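SusD homolog (Bacteroides thetaiotaomicron VPI-5482, PDB 3FDH) probably binds glycans at the outer membrane, as a SusD/RagB-family lipoprotein that would pass them to a partner transporter. Local coordinates at residues Ala363-Ala368 with Glu389-Thr394; Asn246-Phe251 with Tyr324-Pro329; Phe460-Pro465 with Ser489-Trp494. All blocks are in the same frame, centred on the assembly; numbering follows the deposited sequence.

Contact 1. Residues Ala363-Ala368 with Glu389-Thr394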
ATOM      1  N   ALA A 363      -7.723  -9.692  11.688  1.00 30.03           N
ATOM      2  CA  ALA A 363      -8.279  -8.866  10.599  1.00 30.40           C
ATOM      3  C   ALA A 363      -7.530  -9.135   9.292  1.00 29.57           C
ATOM      4  O   ALA A 363      -8.111  -9.182   8.225  1.00 30.26           O
ATOM      5  CB  ALA A 363      -8.210  -7.353  10.924  1.00 30.00           C
ATOM      6  N   GLY A 364      -6.219  -9.260   9.371  1.00 27.89           N
ATOM      7  CA  GLY A 364      -5.415  -9.477   8.147  1.00 29.99           C
ATOM      8  C   GLY A 364      -5.761 -10.789   7.471  1.00 29.98           C
ATOM      9  O   GLY A 364      -5.809 -10.895   6.255  1.00 29.14           O
ATOM     10  N   LEU A 365      -5.985 -11.794   8.300  1.00 27.97           N
ATOM     11  CA  LEU A 365      -6.349 -13.122   7.820  1.00 29.42           C
ATOM     12  C   LEU A 365      -7.735 -13.104   7.188  1.00 31.11           C
ATOM     13  O   LEU A 365      -7.982 -13.784   6.200  1.00 31.32           O
ATOM     14  CB  LEU A 365      -6.287 -14.180   8.941  1.00 28.55           C
ATOM     15  CG  LEU A 365      -4.897 -14.799   9.127  1.00 23.42           C
ATOM     16  CD1 LEU A 365      -4.683 -15.474  10.507  1.00 29.89           C
ATOM     17  CD2 LEU A 365      -4.623 -15.806   7.987  1.00 19.01           C
ATOM     18  N   LEU A 366      -8.644 -12.336   7.773  1.00 30.30           N
ATOM     19  CA  LEU A 366     -10.048 -12.313   7.281  1.00 30.51           C
ATOM     20  C   LEU A 366     -10.086 -11.559   5.940  1.00 30.54           C
ATOM     21  O   LEU A 366     -10.844 -11.912   5.037  1.00 29.63           O
ATOM     22  CB  LEU A 366     -11.028 -11.736   8.322  1.00 29.81           C
ATOM     23  CG  LEU A 366     -11.235 -12.570   9.570  1.00 33.83           C
ATOM     24  CD1 LEU A 366     -12.332 -11.966  10.480  1.00 34.24           C
ATOM     25  CD2 LEU A 366     -11.629 -13.967   9.159  1.00 32.82           C
ATOM     26  N   ASN A 367      -9.180 -10.603   5.773  1.00 28.53           N
ATOM     27  CA  ASN A 367      -9.131  -9.827   4.535  1.00 30.63           C
ATOM     28  C   ASN A 367      -8.539 -10.717   3.439  1.00 31.17           C
ATOM     29  O   ASN A 367      -8.933 -10.666   2.289  1.00 30.08           O
ATOM     30  CB  ASN A 367      -8.284  -8.568   4.709  1.00 29.39           C
ATOM     31  CG  ASN A 367      -8.121  -7.791   3.435  1.00 32.44           C
ATOM     32  OD1 ASN A 367      -9.099  -7.318   2.842  1.00 30.30           O
ATOM     33  ND2 ASN A 367      -6.865  -7.673   2.982  1.00 25.04           N
ATOM     34  N   ALA A 368      -7.570 -11.524   3.851  1.00 30.06           N
ATOM     35  CA  ALA A 368      -6.911 -12.471   2.957  1.00 30.66           C
ATOM     36  C   ALA A 368      -7.912 -13.485   2.451  1.00 29.31           C
ATOM     37  O   ALA A 368      -7.982 -13.803   1.269  1.00 27.76           O
ATOM     38  CB  ALA A 368      -5.775 -13.191   3.695  1.00 29.74           C
ATOM     39  N   GLU A 389      -9.587 -25.378   4.793  1.00 33.96           N
ATOM     40  CA  GLU A 389     -10.781 -24.779   5.383  1.00 34.63           C
ATOM     41  C   GLU A 389     -10.777 -23.281   5.239  1.00 31.73           C
ATOM     42  O   GLU A 389      -9.748 -22.638   5.286  1.00 29.41           O
ATOM     43  CB  GLU A 389     -10.833 -25.093   6.873  1.00 37.09           C
ATOM     44  CG  GLU A 389     -10.865 -26.560   7.231  1.00 42.97           C
ATOM     45  CD  GLU A 389     -12.251 -27.134   7.197  1.00 53.98           C
ATOM     46  OE1 GLU A 389     -13.193 -26.400   6.817  1.00 60.73           O
ATOM     47  OE2 GLU A 389     -12.399 -28.322   7.564  1.00 64.52           O
ATOM     48  N   VAL A 390     -11.962 -22.719   5.109  1.00 30.40           N
ATOM     49  CA  VAL A 390     -12.095 -21.270   5.025  1.00 30.62           C
ATOM     50  C   VAL A 390     -11.532 -20.637   6.304  1.00 30.07           C
ATOM     51  O   VAL A 390     -11.736 -21.134   7.369  1.00 30.67           O
ATOM     52  CB  VAL A 390     -13.564 -20.856   4.814  1.00 31.63           C
ATOM     53  CG1 VAL A 390     -13.787 -19.398   5.092  1.00 33.04           C
ATOM     54  CG2 VAL A 390     -14.013 -21.232   3.390  1.00 30.80           C
ATOM     55  N   ILE A 391     -10.776 -19.553   6.181  1.00 25.47           N
ATOM     56  CA  ILE A 391     -10.249 -18.877   7.367  1.00 26.18           C
ATOM     57  C   ILE A 391     -11.385 -18.066   8.017  1.00 30.36           C
ATOM     58  O   ILE A 391     -12.032 -17.239   7.364  1.00 31.23           O
ATOM     59  CB  ILE A 391      -9.064 -17.951   6.996  1.00 27.14           C
ATOM     60  CG1 ILE A 391      -7.996 -18.817   6.337  1.00 29.42           C
ATOM     61  CG2 ILE A 391      -8.547 -17.208   8.243  1.00 21.27           C
ATOM     62  CD1 ILE A 391      -6.960 -18.072   5.650  1.00 28.00           C
ATOM     63  N   THR A 392     -11.656 -18.353   9.295  1.00 29.00           N
ATOM     64  CA  THR A 392     -12.667 -17.633  10.031  1.00 28.52           C
ATOM     65  C   THR A 392     -12.126 -16.858  11.225  1.00 30.45           C
ATOM     66  O   THR A 392     -10.961 -16.928  11.586  1.00 30.43           O
ATOM     67  CB  THR A 392     -13.673 -18.583  10.595  1.00 28.36           C
ATOM     68  OG1 THR A 392     -13.007 -19.429  11.541  1.00 28.95           O
ATOM     69  CG2 THR A 392     -14.286 -19.401   9.493  1.00 31.30           C
ATOM     70  N   GLU A 393     -13.007 -16.125  11.874  1.00 31.86           N
ATOM     71  CA  GLU A 393     -12.560 -15.320  13.034  1.00 33.20           C
ATOM     72  C   GLU A 393     -12.038 -16.288  14.107  1.00 30.50           C
ATOM     73  O   GLU A 393     -11.046 -16.037  14.762  1.00 30.75           O
ATOM     74  CB  GLU A 393     -13.696 -14.450  13.554  1.00 33.66           C
ATOM     75  CG  GLU A 393     -13.324 -13.518  14.652  1.00 43.70           C
ATOM     76  CD  GLU A 393     -14.564 -12.866  15.286  1.00 51.78           C
ATOM     77  OE1 GLU A 393     -15.674 -13.026  14.723  1.00 59.70           O
ATOM     78  OE2 GLU A 393     -14.434 -12.216  16.352  1.00 59.01           O
ATOM     79  N   THR A 394     -12.657 -17.444  14.177  1.00 29.84           N
ATOM     80  CA  THR A 394     -12.317 -18.456  15.203  1.00 29.76           C
ATOM     81  C   THR A 394     -11.003 -19.146  14.879  1.00 28.78           C
ATOM     82  O   THR A 394     -10.139 -19.351  15.744  1.00 27.97           O
ATOM     83  CB  THR A 394     -13.382 -19.564  15.343  1.00 30.78           C
ATOM     84  OG1 THR A 394     -14.629 -19.018  15.793  1.00 30.33           O
ATOM     85  CG2 THR A 394     -12.954 -20.658  16.356  1.00 31.84           C
TER

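Contact 2. Residues Asn246-Phe251 with Tyr324-Pro329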
ATOM      1  N   ASN A 246     -17.187  -5.893 -14.720  1.00 47.56           N
ATOM      2  CA  ASN A 246     -16.746  -5.009 -15.789  1.00 48.24           C
ATOM      3  C   ASN A 246     -15.851  -3.870 -15.345  1.00 47.13           C
ATOM      4  O   ASN A 246     -15.305  -3.129 -16.153  1.00 49.30           O
ATOM      5  CB  ASN A 246     -17.976  -4.476 -16.535  1.00 49.96           C
ATOM      6  CG  ASN A 246     -18.804  -5.608 -17.174  1.00 54.06           C
ATOM      7  OD1 ASN A 246     -20.000  -5.765 -16.885  1.00 59.49           O
ATOM      8  ND2 ASN A 246     -18.147  -6.439 -17.994  1.00 56.11           N
ATOM      9  N   ASN A 247     -15.681  -3.750 -14.044  1.00 43.33           N
ATOM     10  CA  ASN A 247     -14.819  -2.709 -13.501  1.00 40.09           C
ATOM     11  C   ASN A 247     -13.885  -3.373 -12.501  1.00 36.62           C
ATOM     12  O   ASN A 247     -14.259  -3.594 -11.365  1.00 34.94           O
ATOM     13  CB  ASN A 247     -15.667  -1.681 -12.799  1.00 40.75           C
ATOM     14  CG  ASN A 247     -14.911  -0.434 -12.521  1.00 45.01           C
ATOM     15  OD1 ASN A 247     -13.940  -0.144 -13.219  1.00 53.74           O
ATOM     16  ND2 ASN A 247     -15.348   0.334 -11.510  1.00 51.94           N
ATOM     17  N   ILE A 248     -12.674  -3.669 -12.946  1.00 34.03           N
ATOM     18  CA  ILE A 248     -11.799  -4.554 -12.172  1.00 32.27           C
ATOM     19  C   ILE A 248     -10.771  -3.970 -11.221  1.00 32.14           C
ATOM     20  O   ILE A 248     -10.346  -2.834 -11.315  1.00 33.93           O
ATOM     21  CB  ILE A 248     -11.110  -5.544 -13.127  1.00 32.27           C
ATOM     22  CG1 ILE A 248      -9.989  -4.869 -13.910  1.00 29.93           C
ATOM     23  CG2 ILE A 248     -12.155  -6.194 -14.051  1.00 33.81           C
ATOM     24  CD1 ILE A 248      -9.440  -5.731 -15.089  1.00 32.65           C
ATOM     25  N   ASN A 249     -10.419  -4.827 -10.275  1.00 30.43           N
ATOM     26  CA  ASN A 249      -9.387  -4.575  -9.262  1.00 30.94           C
ATOM     27  C   ASN A 249      -8.058  -4.420 -10.002  1.00 30.96           C
ATOM     28  O   ASN A 249      -7.772  -5.182 -10.929  1.00 29.58           O
ATOM     29  CB  ASN A 249      -9.381  -5.741  -8.246  1.00 31.92           C
ATOM     30  CG  ASN A 249      -8.150  -5.768  -7.372  1.00 32.08           C
ATOM     31  OD1 ASN A 249      -7.048  -5.956  -7.856  1.00 31.32           O
ATOM     32  ND2 ASN A 249      -8.351  -5.640  -6.050  1.00 29.85           N
ATOM     33  N   PRO A 250      -7.219  -3.459  -9.578  1.00 30.22           N
ATOM     34  CA  PRO A 250      -6.006  -3.120 -10.319  1.00 29.71           C
ATOM     35  C   PRO A 250      -4.845  -4.104 -10.269  1.00 28.82           C
ATOM     36  O   PRO A 250      -4.048  -4.166 -11.213  1.00 30.33           O
ATOM     37  CB  PRO A 250      -5.623  -1.769  -9.732  1.00 29.53           C
ATOM     38  CG  PRO A 250      -6.147  -1.813  -8.329  1.00 28.24           C
ATOM     39  CD  PRO A 250      -7.476  -2.505  -8.485  1.00 29.75           C
ATOM     40  N   PHE A 251      -4.759  -4.822  -9.160  1.00 29.35           N
ATOM     41  CA  PHE A 251      -3.788  -5.886  -8.943  1.00 28.55           C
ATOM     42  C   PHE A 251      -4.195  -7.048  -9.887  1.00 29.73           C
ATOM     43  O   PHE A 251      -3.395  -7.579 -10.670  1.00 29.63           O
ATOM     44  CB  PHE A 251      -3.784  -6.308  -7.465  1.00 27.93           C
ATOM     45  CG  PHE A 251      -2.757  -7.361  -7.138  1.00 29.09           C
ATOM     46  CD1 PHE A 251      -1.447  -7.014  -6.904  1.00 26.81           C
ATOM     47  CD2 PHE A 251      -3.099  -8.692  -7.079  1.00 27.85           C
ATOM     48  CE1 PHE A 251      -0.487  -7.967  -6.623  1.00 28.16           C
ATOM     49  CE2 PHE A 251      -2.151  -9.641  -6.820  1.00 27.83           C
ATOM     50  CZ  PHE A 251      -0.840  -9.291  -6.571  1.00 28.86           C
ATOM     51  N   TYR A 324      -6.155 -13.382  -8.982  1.00 27.51           N
ATOM     52  CA  TYR A 324      -7.499 -13.636  -9.539  1.00 27.56           C
ATOM     53  C   TYR A 324      -8.646 -13.025  -8.729  1.00 27.86           C
ATOM     54  O   TYR A 324      -9.829 -13.338  -8.930  1.00 28.05           O
ATOM     55  CB  TYR A 324      -7.714 -15.144  -9.751  1.00 27.96           C
ATOM     56  CG  TYR A 324      -7.058 -15.610 -11.037  1.00 28.58           C
ATOM     57  CD1 TYR A 324      -7.600 -15.276 -12.268  1.00 29.75           C
ATOM     58  CD2 TYR A 324      -5.894 -16.360 -11.019  1.00 28.70           C
ATOM     59  CE1 TYR A 324      -6.986 -15.674 -13.439  1.00 28.83           C
ATOM     60  CE2 TYR A 324      -5.263 -16.735 -12.182  1.00 26.49           C
ATOM     61  CZ  TYR A 324      -5.808 -16.384 -13.386  1.00 25.44           C
ATOM     62  OH  TYR A 324      -5.193 -16.810 -14.554  1.00 33.49           O
ATOM     63  N   ALA A 325      -8.287 -12.141  -7.801  1.00 27.71           N
ATOM     64  CA  ALA A 325      -9.266 -11.481  -6.888  1.00 28.28           C
ATOM     65  C   ALA A 325      -9.899 -10.284  -7.601  1.00 27.71           C
ATOM     66  O   ALA A 325      -9.719  -9.146  -7.218  1.00 29.34           O
ATOM     67  CB  ALA A 325      -8.576 -11.021  -5.580  1.00 28.84           C
ATOM     68  N   LYS A 326     -10.721 -10.611  -8.595  1.00 27.88           N
ATOM     69  CA  LYS A 326     -11.240  -9.640  -9.545  1.00 28.48           C
ATOM     70  C   LYS A 326     -11.949  -8.423  -8.963  1.00 29.70           C
ATOM     71  O   LYS A 326     -11.774  -7.283  -9.450  1.00 29.52           O
ATOM     72  CB  LYS A 326     -12.140 -10.334 -10.564  1.00 27.59           C
ATOM     73  CG  LYS A 326     -12.568  -9.433 -11.711  1.00 32.04           C
ATOM     74  CD  LYS A 326     -13.456 -10.218 -12.659  1.00 34.21           C
ATOM     75  CE  LYS A 326     -13.835  -9.408 -13.887  1.00 40.06           C
ATOM     76  NZ  LYS A 326     -14.541 -10.235 -14.929  1.00 43.99           N
ATOM     77  N   THR A 327     -12.709  -8.691  -7.910  1.00 30.90           N
ATOM     78  CA  THR A 327     -13.528  -7.678  -7.274  1.00 29.75           C
ATOM     79  C   THR A 327     -13.127  -7.373  -5.848  1.00 29.55           C
ATOM     80  O   THR A 327     -13.852  -6.714  -5.130  1.00 30.00           O
ATOM     81  CB  THR A 327     -15.020  -8.031  -7.361  1.00 29.44           C
ATOM     82  OG1 THR A 327     -15.266  -9.265  -6.692  1.00 30.09           O
ATOM     83  CG2 THR A 327     -15.455  -8.163  -8.821  1.00 29.92           C
ATOM     84  N   ALA A 328     -11.929  -7.767  -5.448  1.00 29.35           N
ATOM     85  CA  ALA A 328     -11.482  -7.414  -4.103  1.00 28.22           C
ATOM     86  C   ALA A 328     -11.339  -5.899  -4.003  1.00 27.58           C
ATOM     87  O   ALA A 328     -10.833  -5.252  -4.942  1.00 28.93           O
ATOM     88  CB  ALA A 328     -10.130  -8.106  -3.766  1.00 28.42           C
ATOM     89  N   PRO A 329     -11.699  -5.310  -2.844  1.00 29.19           N
ATOM     90  CA  PRO A 329     -11.518  -3.854  -2.767  1.00 28.84           C
ATOM     91  C   PRO A 329     -10.086  -3.410  -2.684  1.00 28.97           C
ATOM     92  O   PRO A 329      -9.218  -4.141  -2.256  1.00 29.75           O
ATOM     93  CB  PRO A 329     -12.193  -3.458  -1.443  1.00 29.87           C
ATOM     94  CG  PRO A 329     -12.331  -4.769  -0.638  1.00 30.71           C
ATOM     95  CD  PRO A 329     -12.385  -5.874  -1.664  1.00 29.61           C
TER

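Contact 3. Residues Phe460-Pro465 with Ser489-Trp494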
ATOM      1  N   PHE A 460      19.073  -2.890  -4.223  1.00 27.46           N
ATOM      2  CA  PHE A 460      17.793  -2.766  -3.555  1.00 28.51           C
ATOM      3  C   PHE A 460      17.317  -1.329  -3.713  1.00 28.47           C
ATOM      4  O   PHE A 460      17.996  -0.407  -3.272  1.00 32.59           O
ATOM      5  CB  PHE A 460      17.862  -3.070  -2.067  1.00 29.37           C
ATOM      6  CG  PHE A 460      16.544  -2.898  -1.424  1.00 27.92           C
ATOM      7  CD1 PHE A 460      15.537  -3.820  -1.650  1.00 29.71           C
ATOM      8  CD2 PHE A 460      16.262  -1.765  -0.684  1.00 28.55           C
ATOM      9  CE1 PHE A 460      14.270  -3.634  -1.144  1.00 32.14           C
ATOM     10  CE2 PHE A 460      15.030  -1.595  -0.137  1.00 28.99           C
ATOM     11  CZ  PHE A 460      14.011  -2.525  -0.373  1.00 31.27           C
ATOM     12  N   PRO A 461      16.165  -1.107  -4.371  1.00 29.07           N
ATOM     13  CA  PRO A 461      15.764   0.273  -4.551  1.00 29.05           C
ATOM     14  C   PRO A 461      15.221   0.951  -3.314  1.00 29.94           C
ATOM     15  O   PRO A 461      14.218   0.539  -2.735  1.00 29.03           O
ATOM     16  CB  PRO A 461      14.670   0.194  -5.611  1.00 29.84           C
ATOM     17  CG  PRO A 461      14.122  -1.193  -5.494  1.00 31.17           C
ATOM     18  CD  PRO A 461      15.143  -2.058  -4.829  1.00 30.80           C
ATOM     19  N   LEU A 462      15.885   2.042  -2.963  1.00 29.83           N
ATOM     20  CA  LEU A 462      15.537   2.801  -1.742  1.00 29.63           C
ATOM     21  C   LEU A 462      14.423   3.783  -2.011  1.00 29.86           C
ATOM     22  O   LEU A 462      13.884   4.414  -1.099  1.00 29.03           O
ATOM     23  CB  LEU A 462      16.749   3.579  -1.250  1.00 28.59           C
ATOM     24  CG  LEU A 462      17.978   2.740  -0.950  1.00 31.07           C
ATOM     25  CD1 LEU A 462      19.153   3.614  -0.554  1.00 24.17           C
ATOM     26  CD2 LEU A 462      17.702   1.852   0.162  1.00 25.35           C
ATOM     27  N   ARG A 463      14.109   3.895  -3.292  1.00 29.27           N
ATOM     28  CA  ARG A 463      13.094   4.838  -3.781  1.00 28.43           C
ATOM     29  C   ARG A 463      12.789   4.551  -5.230  1.00 27.45           C
ATOM     30  O   ARG A 463      13.469   3.717  -5.840  1.00 28.31           O
ATOM     31  CB  ARG A 463      13.644   6.274  -3.680  1.00 26.47           C
ATOM     32  CG  ARG A 463      14.867   6.550  -4.519  1.00 27.17           C
ATOM     33  CD  ARG A 463      15.723   7.639  -3.867  1.00 26.95           C
ATOM     34  NE  ARG A 463      15.099   8.959  -3.889  1.00 27.76           N
ATOM     35  CZ  ARG A 463      15.438   9.980  -3.116  1.00 28.58           C
ATOM     36  NH1 ARG A 463      16.377   9.852  -2.187  1.00 29.90           N
ATOM     37  NH2 ARG A 463      14.799  11.132  -3.268  1.00 28.36           N
ATOM     38  N   TYR A 464      11.810   5.286  -5.772  1.00 28.88           N
ATOM     39  CA  TYR A 464      11.426   5.189  -7.194  1.00 27.64           C
ATOM     40  C   TYR A 464      12.067   6.354  -7.942  1.00 26.42           C
ATOM     41  O   TYR A 464      12.128   7.471  -7.405  1.00 29.07           O
ATOM     42  CB  TYR A 464       9.934   5.275  -7.415  1.00 26.69           C
ATOM     43  CG  TYR A 464       9.219   4.003  -6.962  1.00 20.79           C
ATOM     44  CD1 TYR A 464       9.859   3.134  -6.125  1.00 23.81           C
ATOM     45  CD2 TYR A 464       7.931   3.731  -7.367  1.00 28.91           C
ATOM     46  CE1 TYR A 464       9.198   1.980  -5.682  1.00 22.48           C
ATOM     47  CE2 TYR A 464       7.303   2.623  -6.946  1.00 27.56           C
ATOM     48  CZ  TYR A 464       7.920   1.758  -6.125  1.00 27.52           C
ATOM     49  OH  TYR A 464       7.172   0.644  -5.738  1.00 27.47           O
ATOM     50  N   PRO A 465      12.479   6.124  -9.204  1.00 26.27           N
ATOM     51  CA  PRO A 465      13.037   7.237  -9.945  1.00 25.92           C
ATOM     52  C   PRO A 465      11.991   8.261 -10.414  1.00 26.70           C
ATOM     53  O   PRO A 465      10.833   7.929 -10.711  1.00 26.50           O
ATOM     54  CB  PRO A 465      13.671   6.549 -11.172  1.00 26.18           C
ATOM     55  CG  PRO A 465      12.875   5.288 -11.348  1.00 26.44           C
ATOM     56  CD  PRO A 465      12.608   4.849  -9.949  1.00 27.06           C
ATOM     57  N   SER A 489      21.392   4.260  -3.806  1.00 30.24           N
ATOM     58  CA  SER A 489      22.322   4.783  -2.807  1.00 28.43           C
ATOM     59  C   SER A 489      21.796   5.923  -1.913  1.00 30.44           C
ATOM     60  O   SER A 489      22.342   6.182  -0.873  1.00 30.99           O
ATOM     61  CB  SER A 489      23.563   5.315  -3.510  1.00 26.61           C
ATOM     62  OG  SER A 489      23.193   6.337  -4.400  1.00 33.40           O
ATOM     63  N   GLU A 490      20.715   6.574  -2.308  1.00 29.44           N
ATOM     64  CA  GLU A 490      20.235   7.737  -1.576  1.00 27.53           C
ATOM     65  C   GLU A 490      18.909   7.468  -0.918  1.00 27.56           C
ATOM     66  O   GLU A 490      17.882   7.552  -1.558  1.00 28.65           O
ATOM     67  CB  GLU A 490      20.072   8.916  -2.530  1.00 26.60           C
ATOM     68  CG  GLU A 490      21.416   9.465  -3.081  1.00 28.70           C
ATOM     69  CD  GLU A 490      22.247  10.132  -2.031  1.00 35.65           C
ATOM     70  OE1 GLU A 490      21.742  10.370  -0.921  1.00 30.95           O
ATOM     71  OE2 GLU A 490      23.434  10.452  -2.309  1.00 30.72           O
ATOM     72  N   PRO A 491      18.922   7.159   0.380  1.00 28.53           N
ATOM     73  CA  PRO A 491      17.627   6.893   1.033  1.00 26.71           C
ATOM     74  C   PRO A 491      16.771   8.160   1.053  1.00 28.03           C
ATOM     75  O   PRO A 491      17.280   9.253   0.940  1.00 27.49           O
ATOM     76  CB  PRO A 491      18.010   6.568   2.476  1.00 28.48           C
ATOM     77  CG  PRO A 491      19.437   6.301   2.481  1.00 26.51           C
ATOM     78  CD  PRO A 491      20.056   6.964   1.293  1.00 29.96           C
ATOM     79  N   VAL A 492      15.476   8.009   1.236  1.00 27.80           N
ATOM     80  CA  VAL A 492      14.604   9.198   1.393  1.00 28.22           C
ATOM     81  C   VAL A 492      14.865   9.800   2.787  1.00 29.16           C
ATOM     82  O   VAL A 492      15.473   9.159   3.657  1.00 31.40           O
ATOM     83  CB  VAL A 492      13.097   8.865   1.141  1.00 27.50           C
ATOM     84  CG1 VAL A 492      12.991   8.279  -0.283  1.00 23.57           C
ATOM     85  CG2 VAL A 492      12.485   7.890   2.193  1.00 25.22           C
ATOM     86  N   TRP A 493      14.415  11.022   3.005  1.00 28.70           N
ATOM     87  CA  TRP A 493      14.698  11.698   4.282  1.00 28.59           C
ATOM     88  C   TRP A 493      14.217  10.990   5.543  1.00 28.39           C
ATOM     89  O   TRP A 493      14.963  10.847   6.504  1.00 27.41           O
ATOM     90  CB  TRP A 493      14.203  13.120   4.229  1.00 28.67           C
ATOM     91  CG  TRP A 493      14.362  13.886   5.480  1.00 28.75           C
ATOM     92  CD1 TRP A 493      15.487  14.536   5.915  1.00 29.26           C
ATOM     93  CD2 TRP A 493      13.344  14.140   6.446  1.00 30.51           C
ATOM     94  NE1 TRP A 493      15.222  15.173   7.099  1.00 30.06           N
ATOM     95  CE2 TRP A 493      13.914  14.943   7.450  1.00 29.12           C
ATOM     96  CE3 TRP A 493      11.993  13.767   6.560  1.00 26.40           C
ATOM     97  CZ2 TRP A 493      13.193  15.375   8.567  1.00 28.48           C
ATOM     98  CZ3 TRP A 493      11.274  14.191   7.683  1.00 33.32           C
ATOM     99  CH2 TRP A 493      11.887  14.995   8.665  1.00 28.89           C
ATOM    100  N   TRP A 494      13.000  10.488   5.533  1.00 28.16           N
ATOM    101  CA  TRP A 494      12.490   9.830   6.734  1.00 30.06           C
ATOM    102  C   TRP A 494      13.226   8.545   7.025  1.00 32.21           C
ATOM    103  O   TRP A 494      13.103   7.979   8.124  1.00 35.04           O
ATOM    104  CB  TRP A 494      10.960   9.655   6.763  1.00 29.46           C
ATOM    105  CG  TRP A 494      10.227   9.013   5.590  1.00 28.54           C
ATOM    106  CD1 TRP A 494       9.336   9.638   4.781  1.00 31.04           C
ATOM    107  CD2 TRP A 494      10.286   7.647   5.135  1.00 30.17           C
ATOM    108  NE1 TRP A 494       8.821   8.762   3.862  1.00 29.44           N
ATOM    109  CE2 TRP A 494       9.385   7.534   4.045  1.00 29.10           C
ATOM    110  CE3 TRP A 494      10.987   6.517   5.544  1.00 28.12           C
ATOM    111  CZ2 TRP A 494       9.173   6.340   3.351  1.00 28.19           C
ATOM    112  CZ3 TRP A 494      10.768   5.298   4.838  1.00 29.02           C
ATOM    113  CH2 TRP A 494       9.880   5.241   3.752  1.00 29.71           C
TER
HETATM  114  O   HOH W   1      14.676   5.145   1.543  1.00 22.69           O

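Contact 1. Residues Ala363-Ala368 with Glu389-Thr394
Leu365 and Leu366, neighbours on one turn of a helix, meet Ile391 and the backbone that follows it. No hydrogen bond joins 363-368 to 389-394; the contact is van der Waals packing of leucine side chains on Ile391 and on main chain. Ile391 is the largest contributor on its side. Its CG2 branch, anti to the backbone N, lies 3.8 Å from Leu365 CB, while its other branch carries CD1 to 4.0 Å from Leu365 CD2. Two branches thus engage one leucine at its root and at one methyl, and the two side chains lie roughly perpendicular. Both residues are buried.

Leu366 packs differently, against main chain. Its CD2 methyl sits 3.6 Å from Thr392 C and 3.7 Å from Glu393 N, covering the peptide unit that leads into the next helix. Its CD1 reaches Glu393 CB at 4.2 Å, beyond which the extended glutamate chain leads away.

Polar bonds hold the second segment. Thr392 is the N-cap of helix 393-410: its OG1 accepts a weak, bent bond from Thr394 N, 3.3 Å long with an angle of 121° at the hydrogen. Thr392 N in turn donates to Ser395 OG. Ile391 N donates to Glu369 OE1 of helix 354-379, so a polar bond just beyond the contact ties the same two parts.

The contact packs the middle of helix 354-379 against the loop leading into helix 393-410 and its first residue. Ala396 and Tyr399 of helix 393-410 also touch Leu365, while helix 335-348 contacts Ala363 and Asn367.

Contact 2. Residues Asn246-Phe251 with Tyr324-Pro329
Asn249 bonds to the turn 325-328 through both its backbone and its side chain. Its ND2 donates to Ala328 O at 2.7 Å, nearly straight at 175°; the oxygen lies in the amide plane, whereas the donor stands above the plane of the acceptor carbonyl. Asn249 N gives the second bond, 2.9 Å to Lys326 O. ND2 also donates to Ala427 O, and OD1 receives Tyr252 N together with a weak bond from Phe251 N at 2.9 Å. The amide is therefore held at both ends, with Asn249 as N-cap of helix 250-258. With CG anti to the backbone N (chi1 165°), Asn249 CG lies 3.7 Å from Ala328 O, and its CB lies 3.6 Å from Ala325 O.

The acceptors belong to a type I beta turn, closed by the Ala328 N to Ala325 O bond of 3.1 Å. Packing is lighter: Ile248 CG2 touches Lys326 CE at 3.6 Å, and the two side chains cross obliquely. The extended lysine ends at Ser245 O, to which NZ donates.

The contact fastens the start of helix 250-258 to the loop between strands 319-320 and 330-331, with helix 354-379 touching Lys326, Thr327 and Ala328, and helix 40-48 touching Phe251.

Contact 3. Residues Phe460-Pro465 with Ser489-Trp494
Leu462, with the most surface buried here, lays its CD1 methyl on the backbone entering Pro491: 3.7 Å from Pro491 N and 3.8 Å from Ser489 C. The same methyl meets the proline ring at CD, 3.9 Å away, an apolar contact with the ring beside its packing on the peptide.

Arg463 comes next and supplies the direct hydrogen bond. NH1 donates to Glu490 O at 2.8 Å and 168°. The oxygen lies in the guanidinium plane, at its edge, but the donor stands 51° out of the plane of that carbonyl. On the way there Arg463 CD passes 3.2 Å from Glu490 O, and the bend at chi3 sets NE beyond it. NH2 serves other partners, a salt bridge to the C-terminal carboxylate of Arg499 and a bond to Phe127 O, so both terminal nitrogens have partners.

Val492 covers one face of that guanidinium: CG1 stands 4.1 Å above its centre, and the two side chains run antiparallel alongside one another. On its other branch, CG2 lies 3.5 Å over the centre of the Trp494 ring. A water links the backbones, donating to Leu462 O and accepting from Val492 N.

The contact joins two loops, the one between helices 456-459 and 468-473 and the one after helix 475-481. Helix 431-443 touches Leu462 and Trp494, and helix 154-171 meets Val492 and Trp493.

How the contacts relate
The three contacts follow one another along the chain, each closing before the next opens: contact 2, then contact 1, then contact 3. Contacts 1 and 2 are neighbours, their centres about 19 Å apart and nearest atoms about 5 Å, without touching; helix 354-379 connects them, supplying 363-368 to contact 1 and packing its Ser371, Ile374 and Glu378 on the turn of contact 2. Contact 3 lies on the opposite side of the chain's centre, its centre about 34 Å from contact 1 and 30 Å from contact 2. A tetraethylene glycol, probably from crystallisation, lies about 6 Å from the Leu462 side chain; by itself it does not establish a glycan site.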